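Local coordinates for sporulation-control protein spo0M (Bacillus subtilis, PDB 5CL2), which controls the expression of spo0A and is required for cells to pass the morphological stage 0 of sporulation, at residues Val226-Gln230 and Ser231-Asp235; Glu245-Asp248 and Gln249-Glu252. All blocks are in the same frame, centred on the assembly; numbering follows the deposited sequence.

Contact 1 of 2, residues Val226-Gln230 and Ser231-Asp235; sequences VRFSQ and SELED
A capping box formed by Ser229 and Glu232 starts the short helix 230-234 directly where strand 224-229 ends. The firmer bond runs from Ser229 N to Glu232 OE1, 3.1 Å and 158° at the hydrogen, the donor standing above the carboxylate plane. Glu232 CG lies anti to its own carbonyl carbon (chi1 -46°), which folds the extended chain back toward the strand end. Ser229 OG accepts from Ser231 N as a capping bond, long at 3.3 Å and weak. Backbone bonds then close the turn, with Leu233 N 3.1 Å from Ser229 O and Glu234 N 3.0 Å from Gln230 O. Gln230 NE2 bonds Glu234 OE1 (3.1 Å), the amide and carboxylate planes 37° apart, while Gln230 OE1 accepts from Gln222 NE2 of the second subunit. Replacing Gln230 with an alanine would probably leave both Glu234 OE1 and that Gln222 amide without these partners. On the inner side Phe228 CB packs on Leu233 CG at 3.8 Å; Leu233 continues onto Trp133 and Val137 of helix 132-143, and the Phe228 ring onto helix 236-248. An N-cap serine whose N-H is taken by the N3 glutamate is the capping-box arrangement, its hydroxyl here serving Ser231 N.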
loop_
_atom_site.group_PDB
_atom_site.type_symbol
_atom_site.label_atom_id
_atom_site.label_comp_id
_atom_site.label_asym_id
_atom_site.label_seq_id
_atom_site.Cartn_x
_atom_site.Cartn_y
_atom_site.Cartn_z
ATOM N N VAL A 226 -1.689 1.805 -17.291
ATOM C CA VAL A 226 -0.596 2.517 -17.956
ATOM C C VAL A 226 0.116 3.548 -17.069
ATOM O O VAL A 226 -0.531 4.418 -16.472
ATOM C CB VAL A 226 -1.110 3.243 -19.227
ATOM C CG1 VAL A 226 -0.036 4.178 -19.789
ATOM C CG2 VAL A 226 -1.587 2.230 -20.286
ATOM N N ARG A 227 1.449 3.481 -17.015
ATOM C CA ARG A 227 2.205 4.490 -16.275
ATOM C C ARG A 227 2.656 5.653 -17.162
ATOM O O ARG A 227 3.173 5.446 -18.257
ATOM C CB ARG A 227 3.423 3.866 -15.596
ATOM C CG ARG A 227 4.430 4.911 -15.166
ATOM C CD ARG A 227 5.384 4.398 -14.114
ATOM N NE ARG A 227 5.861 5.517 -13.316
ATOM C CZ ARG A 227 5.331 5.862 -12.146
ATOM N NH1 ARG A 227 4.334 5.148 -11.633
ATOM N NH2 ARG A 227 5.805 6.907 -11.486
ATOM N N PHE A 228 2.419 6.865 -16.686
ATOM C CA PHE A 228 2.919 8.113 -17.259
ATOM C C PHE A 228 3.972 8.718 -16.338
ATOM O O PHE A 228 3.845 8.657 -15.105
ATOM C CB PHE A 228 1.794 9.144 -17.430
ATOM C CG PHE A 228 0.711 8.736 -18.394
ATOM C CD1 PHE A 228 -0.178 7.715 -18.079
ATOM C CD2 PHE A 228 0.542 9.418 -19.586
ATOM C CE1 PHE A 228 -1.180 7.358 -18.967
ATOM C CE2 PHE A 228 -0.464 9.061 -20.470
ATOM C CZ PHE A 228 -1.322 8.037 -20.156
ATOM N N SER A 229 4.988 9.347 -16.915
ATOM C CA SER A 229 5.985 10.021 -16.096
ATOM C C SER A 229 5.616 11.475 -15.960
ATOM O O SER A 229 4.679 11.937 -16.598
ATOM C CB SER A 229 7.366 9.929 -16.720
ATOM O OG SER A 229 7.473 10.912 -17.738
ATOM N N GLN A 230 6.397 12.201 -15.167
ATOM C CA GLN A 230 6.184 13.631 -14.967
ATOM C C GLN A 230 6.220 14.432 -16.279
ATOM O O GLN A 230 5.370 15.303 -16.501
ATOM C CB GLN A 230 7.234 14.183 -14.007
ATOM C CG GLN A 230 7.199 15.692 -13.842
ATOM C CD GLN A 230 8.043 16.175 -12.662
ATOM O OE1 GLN A 230 8.904 15.448 -12.159
ATOM N NE2 GLN A 230 7.791 17.405 -12.217
ATOM N N SER A 231 7.205 14.144 -17.134
ATOM C CA SER A 231 7.365 14.890 -18.387
ATOM C C SER A 231 6.121 14.751 -19.262
ATOM O O SER A 231 5.602 15.740 -19.784
ATOM C CB SER A 231 8.588 14.394 -19.188
ATOM O OG SER A 231 9.751 14.284 -18.382
ATOM N N GLU A 232 5.661 13.513 -19.421
ATOM C CA GLU A 232 4.483 13.246 -20.217
ATOM C C GLU A 232 3.259 13.970 -19.641
ATOM O O GLU A 232 2.470 14.572 -20.382
ATOM C CB GLU A 232 4.236 11.735 -20.304
ATOM C CG GLU A 232 5.492 10.923 -20.609
ATOM C CD GLU A 232 5.226 9.436 -20.771
ATOM O OE1 GLU A 232 5.607 8.660 -19.867
ATOM O OE2 GLU A 232 4.641 9.040 -21.804
ATOM N N LEU A 233 3.112 13.937 -18.316
ATOM C CA LEU A 233 1.943 14.533 -17.676
ATOM C C LEU A 233 1.943 16.041 -17.820
ATOM O O LEU A 233 0.880 16.661 -17.887
ATOM C CB LEU A 233 1.882 14.149 -16.193
ATOM C CG LEU A 233 1.568 12.676 -15.938
ATOM C CD1 LEU A 233 2.127 12.226 -14.611
ATOM C CD2 LEU A 233 0.068 12.436 -16.010
ATOM N N GLU A 234 3.126 16.642 -17.876
ATOM C CA GLU A 234 3.182 18.097 -17.956
ATOM C C GLU A 234 3.185 18.658 -19.390
ATOM O O GLU A 234 3.160 19.876 -19.574
ATOM C CB GLU A 234 4.375 18.606 -17.141
ATOM C CG GLU A 234 4.271 18.145 -15.678
ATOM C CD GLU A 234 5.171 18.904 -14.700
ATOM O OE1 GLU A 234 6.398 18.652 -14.683
ATOM O OE2 GLU A 234 4.632 19.738 -13.930
ATOM N N ASP A 235 3.201 17.800 -20.408
ATOM C CA ASP A 235 2.990 18.319 -21.760
ATOM C C ASP A 235 1.636 17.840 -22.276
ATOM O O ASP A 235 1.465 16.686 -22.687
ATOM C CB ASP A 235 4.085 17.910 -22.732
ATOM C CG ASP A 235 3.790 18.380 -24.148
ATOM O OD1 ASP A 235 3.199 19.478 -24.294
ATOM O OD2 ASP A 235 4.136 17.652 -25.105
#

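Contact 2 of 2, residues Glu245-Asp248 and Gln249-Glu252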
loop_
_atom_site.group_PDB
_atom_site.type_symbol
_atom_site.label_atom_id
_atom_site.label_comp_id
_atom_site.label_asym_id
_atom_site.label_seq_id
_atom_site.Cartn_x
_atom_site.Cartn_y
_atom_site.Cartn_z
ATOM N N GLU A 245 -5.260 7.496 -28.085
ATOM C CA GLU A 245 -4.738 6.181 -28.501
ATOM C C GLU A 245 -5.115 5.048 -27.546
ATOM O O GLU A 245 -5.499 3.958 -27.994
ATOM C CB GLU A 245 -3.213 6.203 -28.661
ATOM C CG GLU A 245 -2.680 4.937 -29.362
ATOM C CD GLU A 245 -1.299 5.105 -29.989
ATOM O OE1 GLU A 245 -0.809 6.250 -30.085
ATOM O OE2 GLU A 245 -0.699 4.081 -30.385
ATOM N N ILE A 246 -4.942 5.285 -26.240
ATOM C CA ILE A 246 -5.298 4.288 -25.232
ATOM C C ILE A 246 -6.776 3.924 -25.326
ATOM O O ILE A 246 -7.136 2.742 -25.295
ATOM C CB ILE A 246 -4.980 4.779 -23.783
ATOM C CG1 ILE A 246 -3.476 5.032 -23.629
ATOM C CG2 ILE A 246 -5.441 3.743 -22.778
ATOM C CD1 ILE A 246 -3.050 5.638 -22.298
ATOM N N LEU A 247 -7.626 4.940 -25.457
ATOM C CA LEU A 247 -9.072 4.722 -25.567
ATOM C C LEU A 247 -9.456 4.028 -26.881
ATOM O O LEU A 247 -10.516 3.395 -26.945
ATOM C CB LEU A 247 -9.842 6.032 -25.440
ATOM C CG LEU A 247 -9.697 6.765 -24.114
ATOM C CD1 LEU A 247 -10.506 8.047 -24.150
ATOM C CD2 LEU A 247 -10.110 5.859 -22.958
ATOM N N ASP A 248 -8.603 4.118 -27.912
ATOM C CA ASP A 248 -8.984 3.563 -29.214
ATOM C C ASP A 248 -9.172 2.066 -29.139
ATOM O O ASP A 248 -9.892 1.487 -29.949
ATOM C CB ASP A 248 -7.938 3.879 -30.290
ATOM C CG ASP A 248 -8.237 3.187 -31.634
ATOM O OD1 ASP A 248 -9.088 3.701 -32.397
ATOM O OD2 ASP A 248 -7.625 2.129 -31.934
ATOM N N GLN A 249 -8.581 1.427 -28.142
ATOM C CA GLN A 249 -8.704 -0.016 -28.082
ATOM C C GLN A 249 -10.103 -0.460 -27.698
ATOM O O GLN A 249 -10.406 -1.653 -27.753
ATOM C CB GLN A 249 -7.706 -0.581 -27.100
ATOM C CG GLN A 249 -8.025 -0.215 -25.666
ATOM C CD GLN A 249 -7.033 -0.827 -24.733
ATOM O OE1 GLN A 249 -7.148 -2.008 -24.386
ATOM N NE2 GLN A 249 -6.031 -0.043 -24.326
ATOM N N TYR A 250 -10.944 0.497 -27.296
ATOM C CA TYR A 250 -12.333 0.214 -26.933
ATOM C C TYR A 250 -13.321 0.489 -28.088
ATOM O O TYR A 250 -14.510 0.164 -27.983
ATOM C CB TYR A 250 -12.746 1.064 -25.707
ATOM C CG TYR A 250 -11.944 0.775 -24.448
ATOM C CD1 TYR A 250 -12.059 -0.447 -23.796
ATOM C CD2 TYR A 250 -11.071 1.721 -23.922
ATOM C CE1 TYR A 250 -11.323 -0.730 -22.675
ATOM C CE2 TYR A 250 -10.325 1.453 -22.778
ATOM C CZ TYR A 250 -10.461 0.219 -22.166
ATOM O OH TYR A 250 -9.748 -0.087 -21.032
ATOM N N ALA A 251 -12.832 1.024 -29.207
ATOM C CA ALA A 251 -13.738 1.361 -30.320
ATOM C C ALA A 251 -14.275 0.077 -30.927
ATOM O O ALA A 251 -15.433 0.028 -31.359
ATOM C CB ALA A 251 -13.033 2.208 -31.387
ATOM N N GLU A 252 -13.440 -0.960 -30.897
ATOM C CA GLU A 252 -13.822 -2.321 -31.271
ATOM C C GLU A 252 -15.220 -2.724 -30.799
ATOM O O GLU A 252 -15.804 -3.688 -31.311
ATOM C CB GLU A 252 -12.803 -3.307 -30.708
ATOM C CG GLU A 252 -11.382 -2.754 -30.656
ATOM C CD GLU A 252 -10.401 -3.623 -31.425
ATOM O OE1 GLU A 252 -10.821 -4.683 -31.955
ATOM O OE2 GLU A 252 -9.209 -3.245 -31.502
#
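Ile246 O is gripped twice by Gln249, once by the side chain and once by the backbone. The firmer bond comes from Gln249 NE2, 3.1 Å from Ile246 O; it lies in the carbonyl plane on a lone pair, and the oxygen in turn sits close to the amide plane of the glutamine. Gln249 N reaches the same Ile246 O at 3.5 Å, a weak bond despite its straightness. The side chain can double back because Gln249 CG stands between its backbone N and carbonyl carbon (chi1 69°), from where the chain runs alongside Ile246, with NE2 4.1 Å from Ile246 CG2. The NE2 bond, lying in the carbonyl plane and close to the amide plane, should limit the turning of the amide.

Here, around the last turn of helix 236-248, the bonds found are of the i to i+3 kind, the weak one from Gln249 N included. Tyr250 N lies 3.0 Å from Leu247 O, and Ala251 N lies 3.1 Å from Asp248 O. Both are nearly straight at the hydrogen, 163° and 166°, yet the donors stand well above the respective carbonyl planes.

Tyr250 carries the apolar side. Gln249 CG lies over the centre of one face of its ring, 3.9 Å above the plane, so the same methylene group that leads to the amide also covers the aromatic ring. Tyr250 CD2 comes within 4.4 Å of Leu247 CD2, a loose apolar approach. Ile246, Leu247 and Tyr250 of the turn all touch Phe200 of strand 195-202, and Tyr250 also packs against Val202 and Met181. Ala251 CB rests 3.5 Å from Asp248 O, and both Asp248 and Ala251 touch Tyr177 of helix 176-181.

The two contacts lie in series near the C-terminus, their centres about 19 Å apart. Contact 1 begins helix 230-234 with a carboxylate accepting a backbone N-H; contact 2 ends helix 236-248 with a side-chain amide donating to a backbone carbonyl, consistent with N-H groups left over at a helix start and carbonyls at a helix end. Contact 1 is partly buried and also reaches the second subunit, whereas contact 2 is a surface contact that no other chain of the assembly touches. Both pack on strand 195-202, and they meet directly: Phe228 CZ lies 3.7 Å from Ile246 CD1, joining strand 224-229 to helix 236-248, which packs against it.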